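Local coordinates for conserved hypothetical protein (PDB 1VK1) that is of unknown function but joins a ParB-like nuclease-type domain to a SerK-like domain, and so may bind ATP and act as a kinase, at residues R35-E38 with D39-S43; E115-A119 with E120-V124. All coordinates share one frame; numbering follows the deposited sequence. Where two conformers were deposited one is given.

Contact 1 of 2, residues R35-E38 with D39-S43; sequences RELE and DFIES
Asp39 N donates to Arg35 O at 2.9 Å, and Glu42 N reaches Glu38 O at the same distance with a nearly straight N-H...O angle of 167°. Phe40 N to Glu36 O and Ile41 N to Leu37 O complete four successive i to i+4 bonds. One turn apart, Arg35 and Asp39 lie side by side; their charged ends do not touch, and a water bridges them, accepting from Arg35 NH1, in plane at the guanidinium edge, and donating to Asp39 OD2 at 3.0 Å. A bend at chi3 (-56°) turns the arginine head, whose NE is salt-bridged to Asp169. All this belongs to helix 34-47 of the ParB-like domain, an amphipathic element with its polar side outward. Asp39 O accepts from both Ser43 N and Ser43 OG, on opposite faces of its carbonyl plane, the hydroxyl at 3.0 Å; serine suits the site because its short arm folds back onto its own helix. With an alanine in place of Asp39, the water would probably lose its acceptor and Arg35 NH1 be less firmly oriented. On the side facing helix 71-80, Leu37 CD1 packs 4.1 Å from Ile41 CD1, with Ala75 touching Leu37 and Lys79 touching Ile41.

Contact 2 of 2, residues E115-A119 with E120-V124; sequences ERLKA and EGLEV
Two peptide carbonyls are the flat groups here, and both take donors above their planes: Glu120 N stands 63° out of the plane of Leu117 O, at 3.0 Å, and Gly121 N stands 61° out of that of Lys118 O, at 2.9 Å. The second of these, with a weak bond from Leu122 N to Leu117 O (3.3 Å), defines a Schellman motif, which closes the helix beginning at 114 and turns the chain toward strand 125-126; the Glu120 bond is an extra turn bond. Gly121 takes positive phi (91°), where a side chain would collide with the carbonyl oxygen of Glu120, so glycine is the natural residue. The motif's usual hydrophobic pair is Leu117 and Leu122, which meet at a slant through CD2 and CD1, respectively, at 3.7 Å. Both are buried, Leu117 against Ile151 and Leu122 against Val161. Val124 CG2 comes 4.1 Å from Leu117 CB. Glu120 bends at its second torsion and ends in a salt bridge to Lys163, while Arg116 is paired with Glu173. The aliphatic part of Lys118 runs extended along the returning loop, its CE 4.2 Å from Val124 O, and Lys118 CA directs its hydrogen at Leu122 O, 3.5 Å away.

Both contacts are local, yet they occupy different positions in a helix. Contact 1 lies within helix 34-47, where repeated backbone bonds need no special residue and the side chains facing outward are charged or polar; none of its residues is buried. Contact 2 sits where helix 114-119 gives way to a loop, so its chemistry is that of termination: bent backbone bonds, a glycine and a buried leucine pair. The first belongs to the ParB-like part of the chain and the second to the SerK-like part; they do not touch, their centres about 28 Å apart. Even so, both send a charged side chain to the 161-170 helix: Arg35 of contact 1 to Asp169, and Glu120 of contact 2 to Lys163.

Contact 1 of 2, residues R35-E38 with D39-S43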
ATOM      1  N   ARG A  35       2.279 -11.139   2.998  1.00 11.58           N
ATOM      2  CA  ARG A  35       3.339 -11.114   3.985  1.00 12.20           C
ATOM      3  C   ARG A  35       3.116 -10.020   5.014  1.00 10.77           C
ATOM      4  O   ARG A  35       3.363 -10.212   6.201  1.00 11.82           O
ATOM      5  CB  ARG A  35       4.691 -10.938   3.307  1.00 13.39           C
ATOM      6  CG  ARG A  35       5.878 -10.983   4.264  1.00 15.09           C
ATOM      7  CD  ARG A  35       7.212 -11.009   3.548  1.00 16.31           C
ATOM      8  NE  ARG A  35       7.338 -12.108   2.597  1.00 17.12           N
ATOM      9  CZ  ARG A  35       7.530 -13.376   2.915  1.00 17.96           C
ATOM     10  NH1 ARG A  35       7.646 -13.761   4.186  1.00 19.23           N
ATOM     11  NH2 ARG A  35       7.634 -14.286   1.962  1.00 18.59           N
ATOM     12  N   GLU A  36       2.657  -8.859   4.567  1.00 11.39           N
ATOM     13  CA  GLU A  36       2.408  -7.746   5.485  1.00 11.51           C
ATOM     14  C   GLU A  36       1.235  -8.031   6.440  1.00 10.41           C
ATOM     15  O   GLU A  36       1.273  -7.656   7.611  1.00 11.60           O
ATOM     16  CB  GLU A  36       2.188  -6.448   4.699  0.60 14.21           C
ATOM     17  CG  GLU A  36       3.485  -5.752   4.292  0.60 17.20           C
ATOM     18  CD  GLU A  36       4.200  -5.162   5.482  0.60 21.54           C
ATOM     19  OE1 GLU A  36       3.554  -4.426   6.263  0.60 25.72           O
ATOM     20  OE2 GLU A  36       5.403  -5.432   5.643  0.60 27.95           O
ATOM     21  N   LEU A  37       0.209  -8.707   5.939  1.00  9.89           N
ATOM     22  CA  LEU A  37      -0.917  -9.099   6.758  1.00 10.06           C
ATOM     23  C   LEU A  37      -0.482 -10.082   7.837  1.00  9.34           C
ATOM     24  O   LEU A  37      -0.778  -9.905   9.023  1.00  9.87           O
ATOM     25  CB  LEU A  37      -1.994  -9.718   5.873  1.00 10.27           C
ATOM     26  CG  LEU A  37      -3.198 -10.261   6.627  1.00 10.34           C
ATOM     27  CD1 LEU A  37      -3.950  -9.207   7.372  1.00 11.38           C
ATOM     28  CD2 LEU A  37      -4.129 -10.982   5.672  1.00 12.85           C
ATOM     29  N   GLU A  38       0.240 -11.107   7.425  1.00  9.80           N
ATOM     30  CA  GLU A  38       0.678 -12.143   8.354  1.00 10.99           C
ATOM     31  C   GLU A  38       1.687 -11.612   9.358  1.00 11.59           C
ATOM     32  O   GLU A  38       1.622 -11.952  10.534  1.00 11.60           O
ATOM     33  CB  GLU A  38       1.228 -13.351   7.577  1.00 12.47           C
ATOM     34  CG  GLU A  38       0.121 -14.065   6.804  1.00 15.69           C
ATOM     35  CD  GLU A  38       0.560 -15.303   6.030  1.00 18.59           C
ATOM     36  OE1 GLU A  38       1.751 -15.595   5.977  1.00 20.70           O
ATOM     37  OE2 GLU A  38      -0.330 -15.955   5.460  1.00 23.34           O
ATOM     38  N   ASP A  39       2.601 -10.743   8.919  1.00 11.74           N
ATOM     39  CA  ASP A  39       3.544 -10.140   9.827  1.00 12.11           C
ATOM     40  C   ASP A  39       2.851  -9.270  10.888  1.00 11.29           C
ATOM     41  O   ASP A  39       3.235  -9.313  12.064  1.00 12.14           O
ATOM     42  CB  ASP A  39       4.583  -9.322   9.066  1.00 14.09           C
ATOM     43  CG  ASP A  39       5.646 -10.181   8.379  1.00 16.69           C
ATOM     44  OD1 ASP A  39       5.674 -11.417   8.546  1.00 18.03           O
ATOM     45  OD2 ASP A  39       6.501  -9.667   7.656  1.00 19.93           O
ATOM     46  N   PHE A  40       1.860  -8.473  10.482  1.00 10.25           N
ATOM     47  CA  PHE A  40       1.122  -7.673  11.440  1.00 10.66           C
ATOM     48  C   PHE A  40       0.463  -8.593  12.486  1.00 10.00           C
ATOM     49  O   PHE A  40       0.531  -8.344  13.694  1.00  9.92           O
ATOM     50  CB  PHE A  40       0.047  -6.791  10.798  1.00 10.59           C
ATOM     51  CG  PHE A  40      -0.909  -6.243  11.813  1.00 10.40           C
ATOM     52  CD1 PHE A  40      -0.519  -5.234  12.676  1.00 11.66           C
ATOM     53  CD2 PHE A  40      -2.153  -6.797  11.978  1.00 10.38           C
ATOM     54  CE1 PHE A  40      -1.382  -4.773  13.665  1.00 12.69           C
ATOM     55  CE2 PHE A  40      -3.008  -6.340  12.973  1.00 11.04           C
ATOM     56  CZ  PHE A  40      -2.604  -5.350  13.821  1.00 11.91           C
ATOM     57  N   ILE A  41      -0.206  -9.649  12.016  1.00  9.57           N
ATOM     58  CA  ILE A  41      -0.909 -10.541  12.947  1.00 10.02           C
ATOM     59  C   ILE A  41       0.083 -11.162  13.933  1.00 10.36           C
ATOM     60  O   ILE A  41      -0.179 -11.217  15.125  1.00 11.40           O
ATOM     61  CB  ILE A  41      -1.705 -11.601  12.187  1.00 10.58           C
ATOM     62  CG1 ILE A  41      -2.900 -10.953  11.482  1.00 11.39           C
ATOM     63  CG2 ILE A  41      -2.160 -12.721  13.124  1.00 11.76           C
ATOM     64  CD1 ILE A  41      -3.572 -11.846  10.474  1.00 12.76           C
ATOM     65  N   GLU A  42       1.218 -11.625  13.426  1.00 10.27           N
ATOM     66  CA  GLU A  42       2.256 -12.191  14.290  1.00 11.18           C
ATOM     67  C   GLU A  42       2.760 -11.187  15.317  1.00 11.45           C
ATOM     68  O   GLU A  42       2.949 -11.533  16.486  1.00 11.75           O
ATOM     69  CB  GLU A  42       3.416 -12.732  13.451  1.00 13.36           C
ATOM     70  CG  GLU A  42       3.136 -13.994  12.671  1.00 19.86           C
ATOM     71  CD  GLU A  42       4.401 -14.590  12.055  1.00 24.23           C
ATOM     72  OE1 GLU A  42       5.523 -14.038  12.277  1.00 24.21           O
ATOM     73  OE2 GLU A  42       4.283 -15.610  11.337  1.00 29.51           O
ATOM     74  N   SER A  43       3.012  -9.951  14.885  1.00 10.96           N
ATOM     75  CA  SER A  43       3.542  -8.922  15.778  1.00 11.44           C
ATOM     76  C   SER A  43       2.543  -8.507  16.872  1.00 10.44           C
ATOM     77  O   SER A  43       2.905  -8.384  18.048  1.00 11.36           O
ATOM     78  CB  SER A  43       3.980  -7.716  14.967  1.00 12.03           C
ATOM     79  OG  SER A  43       5.035  -8.066  14.089  1.00 16.15           O
TER
HETATM   80  O   HOH W   1       8.082 -11.962   6.639  1.00 25.64           O

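Contact 2 of 2, residues E115-A119 with E120-V124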
ATOM      1  N   GLU A 115       7.935 -14.259 -17.319  1.00 17.24           N
ATOM      2  CA  GLU A 115       7.182 -15.455 -17.719  1.00 18.58           C
ATOM      3  C   GLU A 115       5.876 -15.585 -16.923  1.00 17.09           C
ATOM      4  O   GLU A 115       4.829 -15.873 -17.474  1.00 17.94           O
ATOM      5  CB  GLU A 115       8.025 -16.718 -17.538  1.00 20.10           C
ATOM      6  N   ARG A 116       5.950 -15.348 -15.612  1.00 17.04           N
ATOM      7  CA  ARG A 116       4.774 -15.446 -14.771  1.00 17.05           C
ATOM      8  C   ARG A 116       3.748 -14.358 -15.091  1.00 16.82           C
ATOM      9  O   ARG A 116       2.557 -14.602 -15.062  1.00 16.78           O
ATOM     10  CB  ARG A 116       5.176 -15.406 -13.294  1.00 18.70           C
ATOM     11  CG  ARG A 116       5.967 -16.629 -12.837  1.00 22.48           C
ATOM     12  CD  ARG A 116       5.110 -17.873 -12.683  1.00 26.78           C
ATOM     13  NE  ARG A 116       4.150 -17.728 -11.583  1.00 29.94           N
ATOM     14  CZ  ARG A 116       4.433 -17.923 -10.291  1.00 31.42           C
ATOM     15  NH1 ARG A 116       5.661 -18.276  -9.913  1.00 32.16           N
ATOM     16  NH2 ARG A 116       3.482 -17.763  -9.368  1.00 32.69           N
ATOM     17  N   LEU A 117       4.225 -13.158 -15.399  1.00 15.21           N
ATOM     18  CA  LEU A 117       3.326 -12.071 -15.819  1.00 14.55           C
ATOM     19  C   LEU A 117       2.609 -12.439 -17.110  1.00 15.87           C
ATOM     20  O   LEU A 117       1.396 -12.289 -17.223  1.00 15.61           O
ATOM     21  CB  LEU A 117       4.084 -10.768 -15.982  1.00 14.27           C
ATOM     22  CG  LEU A 117       4.661 -10.149 -14.705  1.00 13.76           C
ATOM     23  CD1 LEU A 117       5.573  -8.964 -14.993  1.00 15.11           C
ATOM     24  CD2 LEU A 117       3.565  -9.739 -13.728  1.00 14.39           C
ATOM     25  N   LYS A 118       3.354 -12.970 -18.075  1.00 16.29           N
ATOM     26  CA  LYS A 118       2.743 -13.338 -19.361  1.00 17.53           C
ATOM     27  C   LYS A 118       1.729 -14.465 -19.177  1.00 18.98           C
ATOM     28  O   LYS A 118       0.693 -14.472 -19.831  1.00 19.98           O
ATOM     29  CB  LYS A 118       3.813 -13.707 -20.395  1.00 19.00           C
ATOM     30  CG  LYS A 118       4.621 -12.512 -20.868  1.00 19.32           C
ATOM     31  CD  LYS A 118       5.677 -12.900 -21.927  1.00 22.08           C
ATOM     32  CE  LYS A 118       6.425 -11.676 -22.432  1.00 24.18           C
ATOM     33  NZ  LYS A 118       7.421 -11.971 -23.554  1.00 26.88           N
ATOM     34  N   ALA A 119       2.002 -15.383 -18.248  1.00 19.78           N
ATOM     35  CA  ALA A 119       1.075 -16.482 -17.957  1.00 21.72           C
ATOM     36  C   ALA A 119      -0.264 -15.987 -17.408  1.00 23.19           C
ATOM     37  O   ALA A 119      -1.265 -16.691 -17.490  1.00 25.11           O
ATOM     38  CB  ALA A 119       1.706 -17.475 -16.980  1.00 21.83           C
ATOM     39  N   GLU A 120      -0.277 -14.779 -16.841  1.00 23.40           N
ATOM     40  CA  GLU A 120      -1.509 -14.180 -16.337  1.00 25.19           C
ATOM     41  C   GLU A 120      -2.231 -13.324 -17.377  1.00 23.21           C
ATOM     42  O   GLU A 120      -3.220 -12.661 -17.055  1.00 25.61           O
ATOM     43  CB  GLU A 120      -1.215 -13.355 -15.075  1.00 28.23           C
ATOM     44  CG  GLU A 120      -1.084 -14.190 -13.816  1.00 31.89           C
ATOM     45  CD  GLU A 120      -2.416 -14.735 -13.319  1.00 34.52           C
ATOM     46  OE1 GLU A 120      -2.913 -14.251 -12.282  1.00 36.26           O
ATOM     47  OE2 GLU A 120      -2.972 -15.639 -13.965  1.00 36.58           O
ATOM     48  N   GLY A 121      -1.741 -13.338 -18.612  1.00 22.03           N
ATOM     49  CA  GLY A 121      -2.374 -12.619 -19.714  1.00 21.76           C
ATOM     50  C   GLY A 121      -1.875 -11.203 -19.916  1.00 20.76           C
ATOM     51  O   GLY A 121      -2.470 -10.444 -20.673  1.00 22.92           O
ATOM     52  N   LEU A 122      -0.783 -10.842 -19.251  1.00 18.28           N
ATOM     53  CA  LEU A 122      -0.206  -9.516 -19.418  1.00 16.99           C
ATOM     54  C   LEU A 122       0.777  -9.472 -20.555  1.00 17.62           C
ATOM     55  O   LEU A 122       1.412 -10.480 -20.886  1.00 19.81           O
ATOM     56  CB  LEU A 122       0.529  -9.109 -18.165  1.00 15.41           C
ATOM     57  CG  LEU A 122      -0.344  -8.976 -16.931  1.00 15.24           C
ATOM     58  CD1 LEU A 122       0.503  -8.974 -15.707  1.00 16.73           C
ATOM     59  CD2 LEU A 122      -1.190  -7.700 -16.986  1.00 16.17           C
ATOM     60  N   GLU A 123       0.934  -8.293 -21.142  1.00 18.00           N
ATOM     61  CA  GLU A 123       1.995  -8.048 -22.091  1.00 17.92           C
ATOM     62  C   GLU A 123       3.142  -7.374 -21.383  1.00 16.46           C
ATOM     63  O   GLU A 123       2.933  -6.561 -20.451  1.00 17.16           O
ATOM     64  CB  GLU A 123       1.514  -7.159 -23.233  1.00 20.86           C
ATOM     65  CG  GLU A 123       0.397  -7.742 -24.074  1.00 24.77           C
ATOM     66  CD  GLU A 123      -0.079  -6.760 -25.117  1.00 27.97           C
ATOM     67  OE1 GLU A 123       0.668  -6.523 -26.091  1.00 30.81           O
ATOM     68  OE2 GLU A 123      -1.182  -6.212 -24.952  1.00 31.49           O
ATOM     69  N   VAL A 124       4.350  -7.709 -21.795  1.00 17.16           N
ATOM     70  CA  VAL A 124       5.546  -7.084 -21.291  1.00 16.14           C
ATOM     71  C   VAL A 124       6.394  -6.721 -22.500  1.00 17.61           C
ATOM     72  O   VAL A 124       6.934  -7.605 -23.167  1.00 20.08           O
ATOM     73  CB  VAL A 124       6.327  -8.018 -20.310  1.00 17.14           C
ATOM     74  CG1 VAL A 124       7.477  -7.277 -19.695  1.00 18.67           C
ATOM     75  CG2 VAL A 124       5.395  -8.571 -19.244  1.00 16.92           C
TER